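Local coordinates for RabGAP/TBC protein (Chlamydomonas reinhardtii, PDB 4P17) that probably acts as a flagellar GTPase-activating protein for Rab GTPases through its all-helical TBC domain, at residues L211-F223 with E273-L286. Numbering follows the deposited sequence.
Sequences LPRLQQHFQAIDF and EDNMLRVGDAGELL
Leu285 CD2 sits over the centre of the Phe223 ring, 3.8 Å from its centroid in a CH-pi contact, while Leu286 CB lies at the ring's edge. This helical packing belongs to the all-alpha TBC fold: helix 212-221 runs beside helix 273-277 at 29°, and its C-terminal part and Phe223 meet the start of helix 282-294, beyond the turn that joins those two. The Phe218 ring receives Phe223 CD2 on one face and Leu214 CG on the other; at its edge, in plane, Met276 SD makes a Met-aromatic contact, 3.9 Å from Phe218 CZ. With CG anti to the backbone N (chi1 -179°), the His217 imidazole reaches between the two helices of the partner segment, where Leu277 O lies over one face and Leu277 CA makes a CH-pi contact. Were this ring cut back to an alanine, the space beside Leu277 would probably be left unfilled and the carbonyls of Met276 and Val279 would lose the imidazole next to them. Leu285 CD1 fills the corner between Phe218 CE1 and Ile221 CD1, the latter 3.7 Å away. Leu269 of helix 259-271 touches both Leu214 and Met276. Near the start of helix 212-221, a water accepts from Arg213 N and donates to Glu273 OE2. A second water, near the Schellman motif at Asp222, donates to Ile221 O and accepts from Ala282 N at 2.9 Å.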
ATOM      1  N   LEU A 211      18.954  13.473  -5.703  1.00  8.47           N
ATOM      2  CA  LEU A 211      19.862  12.753  -4.834  1.00 15.49           C
ATOM      3  C   LEU A 211      21.125  12.407  -5.621  1.00  7.93           C
ATOM      4  O   LEU A 211      21.508  11.254  -5.723  1.00  9.00           O
ATOM      5  CB  LEU A 211      19.171  11.506  -4.269  1.00 14.23           C
ATOM      6  CG  LEU A 211      17.909  11.741  -3.420  1.00 19.80           C
ATOM      7  CD1 LEU A 211      17.231  10.416  -3.079  1.00  9.95           C
ATOM      8  CD2 LEU A 211      18.210  12.528  -2.143  1.00 18.57           C
ATOM      9  N   PRO A 212      21.788  13.428  -6.176  1.00 11.36           N
ATOM     10  CA  PRO A 212      22.940  13.157  -7.048  1.00 15.15           C
ATOM     11  C   PRO A 212      24.068  12.358  -6.373  1.00 11.65           C
ATOM     12  O   PRO A 212      24.705  11.573  -7.054  1.00 16.52           O
ATOM     13  CB  PRO A 212      23.417  14.559  -7.447  1.00 14.67           C
ATOM     14  CG  PRO A 212      22.872  15.478  -6.434  1.00 10.91           C
ATOM     15  CD  PRO A 212      21.559  14.875  -5.989  1.00 12.05           C
ATOM     16  N   ARG A 213      24.282  12.535  -5.069  1.00 12.05           N
ATOM     17  CA  ARG A 213      25.263  11.726  -4.353  1.00 11.93           C
ATOM     18  C   ARG A 213      24.874  10.269  -4.380  1.00 15.46           C
ATOM     19  O   ARG A 213      25.719   9.383  -4.482  1.00 17.75           O
ATOM     20  CB  ARG A 213      25.393  12.156  -2.916  1.00 14.84           C
ATOM     21  CG  ARG A 213      26.141  13.432  -2.717  1.00 22.24           C
ATOM     22  CD  ARG A 213      26.083  13.800  -1.227  1.00 28.45           C
ATOM     23  NE  ARG A 213      27.098  13.098  -0.439  1.00 42.79           N
ATOM     24  CZ  ARG A 213      27.016  12.857   0.871  1.00 58.13           C
ATOM     25  NH1 ARG A 213      25.942  13.234   1.555  1.00 46.03           N
ATOM     26  NH2 ARG A 213      28.007  12.219   1.500  1.00 35.74           N
ATOM     27  N   LEU A 214      23.580  10.016  -4.265  1.00 15.01           N
ATOM     28  CA  LEU A 214      23.119   8.656  -4.263  1.00 10.80           C
ATOM     29  C   LEU A 214      23.285   8.039  -5.655  1.00 14.70           C
ATOM     30  O   LEU A 214      23.669   6.881  -5.779  1.00 14.43           O
ATOM     31  CB  LEU A 214      21.662   8.596  -3.784  1.00 12.34           C
ATOM     32  CG  LEU A 214      21.195   7.202  -3.385  1.00 14.78           C
ATOM     33  CD1 LEU A 214      22.029   6.586  -2.264  1.00 17.61           C
ATOM     34  CD2 LEU A 214      19.726   7.201  -2.985  1.00 11.15           C
ATOM     35  N   GLN A 215      23.060   8.815  -6.709  1.00 11.54           N
ATOM     36  CA  GLN A 215      23.152   8.244  -8.063  1.00 11.72           C
ATOM     37  C   GLN A 215      24.592   7.829  -8.389  1.00 13.27           C
ATOM     38  O   GLN A 215      24.841   6.748  -8.922  1.00 12.78           O
ATOM     39  CB  GLN A 215      22.625   9.231  -9.106  1.00 11.39           C
ATOM     40  CG  GLN A 215      22.300   8.587 -10.452  1.00 17.22           C
ATOM     41  CD  GLN A 215      21.115   7.618 -10.433  1.00 21.27           C
ATOM     42  OE1 GLN A 215      21.091   6.653  -9.670  1.00 25.46           O
ATOM     43  NE2 GLN A 215      20.142   7.848 -11.331  1.00 26.89           N
ATOM     44  N   GLN A 216      25.537   8.689  -8.034  1.00 12.44           N
ATOM     45  CA  GLN A 216      26.956   8.403  -8.220  1.00 14.22           C
ATOM     46  C   GLN A 216      27.328   7.121  -7.483  1.00 13.86           C
ATOM     47  O   GLN A 216      28.085   6.277  -7.970  1.00 13.36           O
ATOM     48  CB  GLN A 216      27.802   9.570  -7.708  1.00 16.15           C
ATOM     49  N   HIS A 217      26.750   6.998  -6.304  1.00 17.15           N
ATOM     50  CA  HIS A 217      26.997   5.893  -5.418  1.00 11.43           C
ATOM     51  C   HIS A 217      26.382   4.624  -5.987  1.00  9.92           C
ATOM     52  O   HIS A 217      27.023   3.589  -6.009  1.00 13.60           O
ATOM     53  CB  HIS A 217      26.453   6.202  -4.032  1.00 12.41           C
ATOM     54  CG  HIS A 217      26.687   5.102  -3.046  1.00 17.78           C
ATOM     55  ND1 HIS A 217      27.949   4.629  -2.753  1.00 15.37           N
ATOM     56  CD2 HIS A 217      25.820   4.365  -2.311  1.00 16.01           C
ATOM     57  CE1 HIS A 217      27.846   3.639  -1.877  1.00 17.34           C
ATOM     58  NE2 HIS A 217      26.567   3.456  -1.597  1.00 14.17           N
ATOM     59  N   PHE A 218      25.148   4.692  -6.482  1.00 10.61           N
ATOM     60  CA  PHE A 218      24.563   3.513  -7.085  1.00 11.80           C
ATOM     61  C   PHE A 218      25.331   3.078  -8.322  1.00 14.79           C
ATOM     62  O   PHE A 218      25.484   1.879  -8.568  1.00 17.07           O
ATOM     63  CB  PHE A 218      23.095   3.744  -7.462  1.00 12.55           C
ATOM     64  CG  PHE A 218      22.148   3.734  -6.299  1.00 13.77           C
ATOM     65  CD1 PHE A 218      22.573   3.393  -5.014  1.00 16.44           C
ATOM     66  CD2 PHE A 218      20.808   4.077  -6.497  1.00 15.55           C
ATOM     67  CE1 PHE A 218      21.682   3.376  -3.946  1.00 15.04           C
ATOM     68  CE2 PHE A 218      19.903   4.069  -5.437  1.00 20.51           C
ATOM     69  CZ  PHE A 218      20.337   3.725  -4.159  1.00 14.40           C
ATOM     70  N   GLN A 219      25.779   4.035  -9.133  1.00 15.06           N
ATOM     71  CA  GLN A 219      26.629   3.697 -10.281  1.00  9.63           C
ATOM     72  C   GLN A 219      27.931   3.022  -9.864  1.00 14.90           C
ATOM     73  O   GLN A 219      28.298   1.985 -10.420  1.00 20.85           O
ATOM     74  CB  GLN A 219      26.972   4.943 -11.087  1.00 15.97           C
ATOM     75  N   ALA A 220      28.639   3.620  -8.911  1.00 16.52           N
ATOM     76  CA  ALA A 220      29.911   3.054  -8.455  1.00 18.89           C
ATOM     77  C   ALA A 220      29.789   1.614  -7.960  1.00 20.91           C
ATOM     78  O   ALA A 220      30.730   0.811  -8.149  1.00 13.83           O
ATOM     79  CB  ALA A 220      30.505   3.915  -7.363  1.00 21.67           C
ATOM     80  N   ILE A 221      28.677   1.273  -7.291  1.00 15.73           N
ATOM     81  CA  ILE A 221      28.560  -0.082  -6.725  1.00 12.43           C
ATOM     82  C   ILE A 221      27.700  -0.973  -7.617  1.00 15.49           C
ATOM     83  O   ILE A 221      27.483  -2.137  -7.301  1.00 16.98           O
ATOM     84  CB  ILE A 221      27.999  -0.087  -5.277  1.00 15.81           C
ATOM     85  CG1 ILE A 221      26.527   0.345  -5.236  1.00 16.91           C
ATOM     86  CG2 ILE A 221      28.874   0.804  -4.360  1.00 14.71           C
ATOM     87  CD1 ILE A 221      25.896   0.232  -3.858  1.00 18.12           C
ATOM     88  N   ASP A 222      27.260  -0.419  -8.738  1.00 20.24           N
ATOM     89  CA  ASP A 222      26.438  -1.126  -9.716  1.00 23.79           C
ATOM     90  C   ASP A 222      25.123  -1.571  -9.080  1.00 20.20           C
ATOM     91  O   ASP A 222      24.664  -2.679  -9.325  1.00 23.14           O
ATOM     92  CB  ASP A 222      27.172  -2.347 -10.301  1.00 29.62           C
ATOM     93  CG  ASP A 222      28.389  -1.969 -11.143  1.00 47.01           C
ATOM     94  OD1 ASP A 222      28.407  -0.857 -11.719  1.00 51.47           O
ATOM     95  OD2 ASP A 222      29.324  -2.797 -11.238  1.00 41.57           O
ATOM     96  N   PHE A 223      24.533  -0.705  -8.256  1.00 22.86           N
ATOM     97  CA  PHE A 223      23.259  -1.031  -7.617  1.00 15.15           C
ATOM     98  C   PHE A 223      22.112  -0.654  -8.528  1.00 16.09           C
ATOM     99  O   PHE A 223      22.035   0.473  -8.997  1.00 16.98           O
ATOM    100  CB  PHE A 223      23.108  -0.334  -6.274  1.00 18.14           C
ATOM    101  CG  PHE A 223      21.797  -0.637  -5.613  1.00 13.65           C
ATOM    102  CD1 PHE A 223      21.568  -1.864  -5.036  1.00 18.20           C
ATOM    103  CD2 PHE A 223      20.789   0.292  -5.609  1.00 12.71           C
ATOM    104  CE1 PHE A 223      20.350  -2.143  -4.453  1.00 22.54           C
ATOM    105  CE2 PHE A 223      19.592   0.018  -5.026  1.00 11.03           C
ATOM    106  CZ  PHE A 223      19.371  -1.204  -4.459  1.00 11.40           C
ATOM    107  N   GLU A 273      19.348   8.233   2.725  1.00  9.16           N
ATOM    108  CA  GLU A 273      20.481   8.487   1.838  1.00  8.66           C
ATOM    109  C   GLU A 273      21.821   8.414   2.577  1.00 13.76           C
ATOM    110  O   GLU A 273      22.751   7.742   2.120  1.00 11.85           O
ATOM    111  CB  GLU A 273      20.371   9.852   1.166  1.00 13.56           C
ATOM    112  CG  GLU A 273      21.483  10.051   0.147  1.00  9.20           C
ATOM    113  CD  GLU A 273      21.522  11.445  -0.452  1.00 15.63           C
ATOM    114  OE1 GLU A 273      21.006  12.412   0.176  1.00 17.58           O
ATOM    115  OE2 GLU A 273      22.082  11.574  -1.565  1.00 23.67           O
ATOM    116  N   ASP A 274      21.921   9.138   3.692  1.00 12.66           N
ATOM    117  CA  ASP A 274      23.147   9.160   4.487  1.00 31.37           C
ATOM    118  C   ASP A 274      23.590   7.727   4.789  1.00 22.14           C
ATOM    119  O   ASP A 274      24.770   7.370   4.649  1.00 21.01           O
ATOM    120  CB  ASP A 274      22.912   9.959   5.774  1.00 35.40           C
ATOM    121  CG  ASP A 274      24.042   9.824   6.779  1.00 54.00           C
ATOM    122  OD1 ASP A 274      24.172   8.749   7.404  1.00 52.77           O
ATOM    123  OD2 ASP A 274      24.780  10.816   6.968  1.00 65.56           O
ATOM    124  N   ASN A 275      22.621   6.910   5.176  1.00 15.57           N
ATOM    125  CA  ASN A 275      22.854   5.492   5.480  1.00 22.50           C
ATOM    126  C   ASN A 275      23.414   4.684   4.296  1.00 30.02           C
ATOM    127  O   ASN A 275      24.367   3.887   4.453  1.00 18.61           O
ATOM    128  CB  ASN A 275      21.547   4.853   5.950  1.00 23.68           C
ATOM    129  CG  ASN A 275      20.878   5.643   7.071  1.00 38.77           C
ATOM    130  OD1 ASN A 275      20.410   6.777   6.880  1.00 24.62           O
ATOM    131  ND2 ASN A 275      20.827   5.041   8.246  1.00 30.27           N
ATOM    132  N   MET A 276      22.809   4.878   3.126  1.00 15.66           N
ATOM    133  CA  MET A 276      23.197   4.143   1.934  1.00  9.51           C
ATOM    134  C   MET A 276      24.588   4.540   1.422  1.00 14.39           C
ATOM    135  O   MET A 276      25.305   3.705   0.871  1.00 12.34           O
ATOM    136  CB  MET A 276      22.159   4.347   0.816  1.00 13.34           C
ATOM    137  CG  MET A 276      20.997   3.377   0.901  1.00 22.36           C
ATOM    138  SD  MET A 276      19.719   3.678  -0.339  1.00 17.24           S
ATOM    139  CE  MET A 276      19.094   5.230   0.248  1.00 12.93           C
ATOM    140  N   LEU A 277      24.975   5.791   1.611  1.00 12.37           N
ATOM    141  CA  LEU A 277      26.206   6.272   0.973  1.00 15.70           C
ATOM    142  C   LEU A 277      27.430   5.629   1.606  1.00 21.37           C
ATOM    143  O   LEU A 277      28.499   5.592   0.990  1.00 19.08           O
ATOM    144  CB  LEU A 277      26.327   7.786   1.062  1.00 13.52           C
ATOM    145  CG  LEU A 277      25.406   8.598   0.149  1.00 11.05           C
ATOM    146  CD1 LEU A 277      25.513  10.058   0.516  1.00 18.98           C
ATOM    147  CD2 LEU A 277      25.744   8.374  -1.324  1.00  7.67           C
ATOM    148  N   ARG A 278      27.279   5.121   2.826  1.00 16.77           N
ATOM    149  CA  ARG A 278      28.400   4.479   3.516  1.00 14.23           C
ATOM    150  C   ARG A 278      28.530   2.994   3.192  1.00 18.32           C
ATOM    151  O   ARG A 278      29.439   2.352   3.670  1.00 19.11           O
ATOM    152  CB  ARG A 278      28.252   4.657   5.021  1.00 17.35           C
ATOM    153  CG  ARG A 278      28.284   6.104   5.496  1.00 33.67           C
ATOM    154  CD  ARG A 278      27.997   6.208   6.987  1.00 39.61           C
ATOM    155  NE  ARG A 278      26.717   5.586   7.328  1.00 41.20           N
ATOM    156  CZ  ARG A 278      26.562   4.311   7.671  1.00 43.50           C
ATOM    157  NH1 ARG A 278      27.606   3.494   7.735  1.00 43.79           N
ATOM    158  NH2 ARG A 278      25.354   3.847   7.956  1.00 46.59           N
ATOM    159  N   VAL A 279      27.652   2.452   2.346  1.00 15.06           N
ATOM    160  CA  VAL A 279      27.673   1.027   2.046  1.00 17.26           C
ATOM    161  C   VAL A 279      28.273   0.814   0.672  1.00 14.40           C
ATOM    162  O   VAL A 279      27.754   1.306  -0.302  1.00 15.31           O
ATOM    163  CB  VAL A 279      26.262   0.398   2.101  1.00 20.22           C
ATOM    164  CG1 VAL A 279      26.312  -1.074   1.726  1.00 19.70           C
ATOM    165  CG2 VAL A 279      25.668   0.556   3.487  1.00 20.85           C
ATOM    166  N   GLY A 280      29.348   0.037   0.603  1.00 17.63           N
ATOM    167  CA  GLY A 280      30.131  -0.073  -0.600  1.00 15.96           C
ATOM    168  C   GLY A 280      29.849  -1.296  -1.437  1.00 16.20           C
ATOM    169  O   GLY A 280      30.604  -1.600  -2.355  1.00 16.46           O
ATOM    170  N   ASP A 281      28.746  -1.986  -1.142  1.00 21.78           N
ATOM    171  CA  ASP A 281      28.421  -3.243  -1.821  1.00 18.04           C
ATOM    172  C   ASP A 281      26.937  -3.275  -2.161  1.00 14.59           C
ATOM    173  O   ASP A 281      26.114  -2.994  -1.311  1.00 14.54           O
ATOM    174  CB  ASP A 281      28.782  -4.453  -0.946  1.00 22.59           C
ATOM    175  CG  ASP A 281      28.274  -5.777  -1.518  1.00 22.95           C
ATOM    176  OD1 ASP A 281      28.823  -6.234  -2.538  1.00 28.59           O
ATOM    177  OD2 ASP A 281      27.341  -6.382  -0.932  1.00 21.18           O
ATOM    178  N   ALA A 282      26.628  -3.637  -3.402  1.00 11.55           N
ATOM    179  CA  ALA A 282      25.226  -3.653  -3.883  1.00 13.08           C
ATOM    180  C   ALA A 282      24.322  -4.605  -3.090  1.00 19.19           C
ATOM    181  O   ALA A 282      23.221  -4.230  -2.652  1.00 13.32           O
ATOM    182  CB  ALA A 282      25.195  -4.027  -5.345  1.00 20.72           C
ATOM    183  N   GLY A 283      24.750  -5.846  -2.920  1.00 19.33           N
ATOM    184  CA  GLY A 283      23.956  -6.767  -2.118  1.00 18.14           C
ATOM    185  C   GLY A 283      23.771  -6.263  -0.693  1.00 23.27           C
ATOM    186  O   GLY A 283      22.665  -6.332  -0.155  1.00 17.40           O
ATOM    187  N   GLU A 284      24.833  -5.723  -0.087  1.00 12.02           N
ATOM    188  CA  GLU A 284      24.738  -5.241   1.280  1.00 12.53           C
ATOM    189  C   GLU A 284      23.755  -4.092   1.401  1.00 18.78           C
ATOM    190  O   GLU A 284      23.015  -3.980   2.388  1.00 15.05           O
ATOM    191  CB  GLU A 284      26.108  -4.798   1.777  1.00 14.09           C
ATOM    192  CG  GLU A 284      26.122  -4.190   3.169  1.00 25.81           C
ATOM    193  CD  GLU A 284      25.948  -5.205   4.268  1.00 46.08           C
ATOM    194  OE1 GLU A 284      25.615  -6.373   3.958  1.00 50.30           O
ATOM    195  OE2 GLU A 284      26.163  -4.834   5.447  1.00 50.73           O
ATOM    196  N   LEU A 285      23.774  -3.218   0.403  1.00 16.65           N
ATOM    197  CA  LEU A 285      22.941  -2.036   0.434  1.00 14.55           C
ATOM    198  C   LEU A 285      21.486  -2.443   0.380  1.00 13.07           C
ATOM    199  O   LEU A 285      20.658  -1.884   1.085  1.00 16.00           O
ATOM    200  CB  LEU A 285      23.290  -1.101  -0.721  1.00 18.91           C
ATOM    201  CG  LEU A 285      22.553   0.246  -0.714  1.00 18.30           C
ATOM    202  CD1 LEU A 285      23.443   1.350  -1.285  1.00 18.00           C
ATOM    203  CD2 LEU A 285      21.244   0.155  -1.496  1.00 13.41           C
ATOM    204  N   LEU A 286      21.193  -3.421  -0.460  1.00 12.89           N
ATOM    205  CA  LEU A 286      19.845  -3.983  -0.546  1.00 17.45           C
ATOM    206  C   LEU A 286      19.346  -4.487   0.806  1.00 19.11           C
ATOM    207  O   LEU A 286      18.276  -4.067   1.285  1.00 13.57           O
ATOM    208  CB  LEU A 286      19.836  -5.105  -1.565  1.00 11.02           C
ATOM    209  CG  LEU A 286      18.537  -5.850  -1.796  1.00 14.22           C
ATOM    210  CD1 LEU A 286      17.535  -4.926  -2.533  1.00 21.92           C
ATOM    211  CD2 LEU A 286      18.827  -7.107  -2.578  1.00 23.94           C
TER
HETATM  212  O   HOH W   1      22.568  13.884  -2.904  1.00 11.13           O
HETATM  213  O   HOH W   2      28.573  -3.976  -5.468  1.00 22.95           O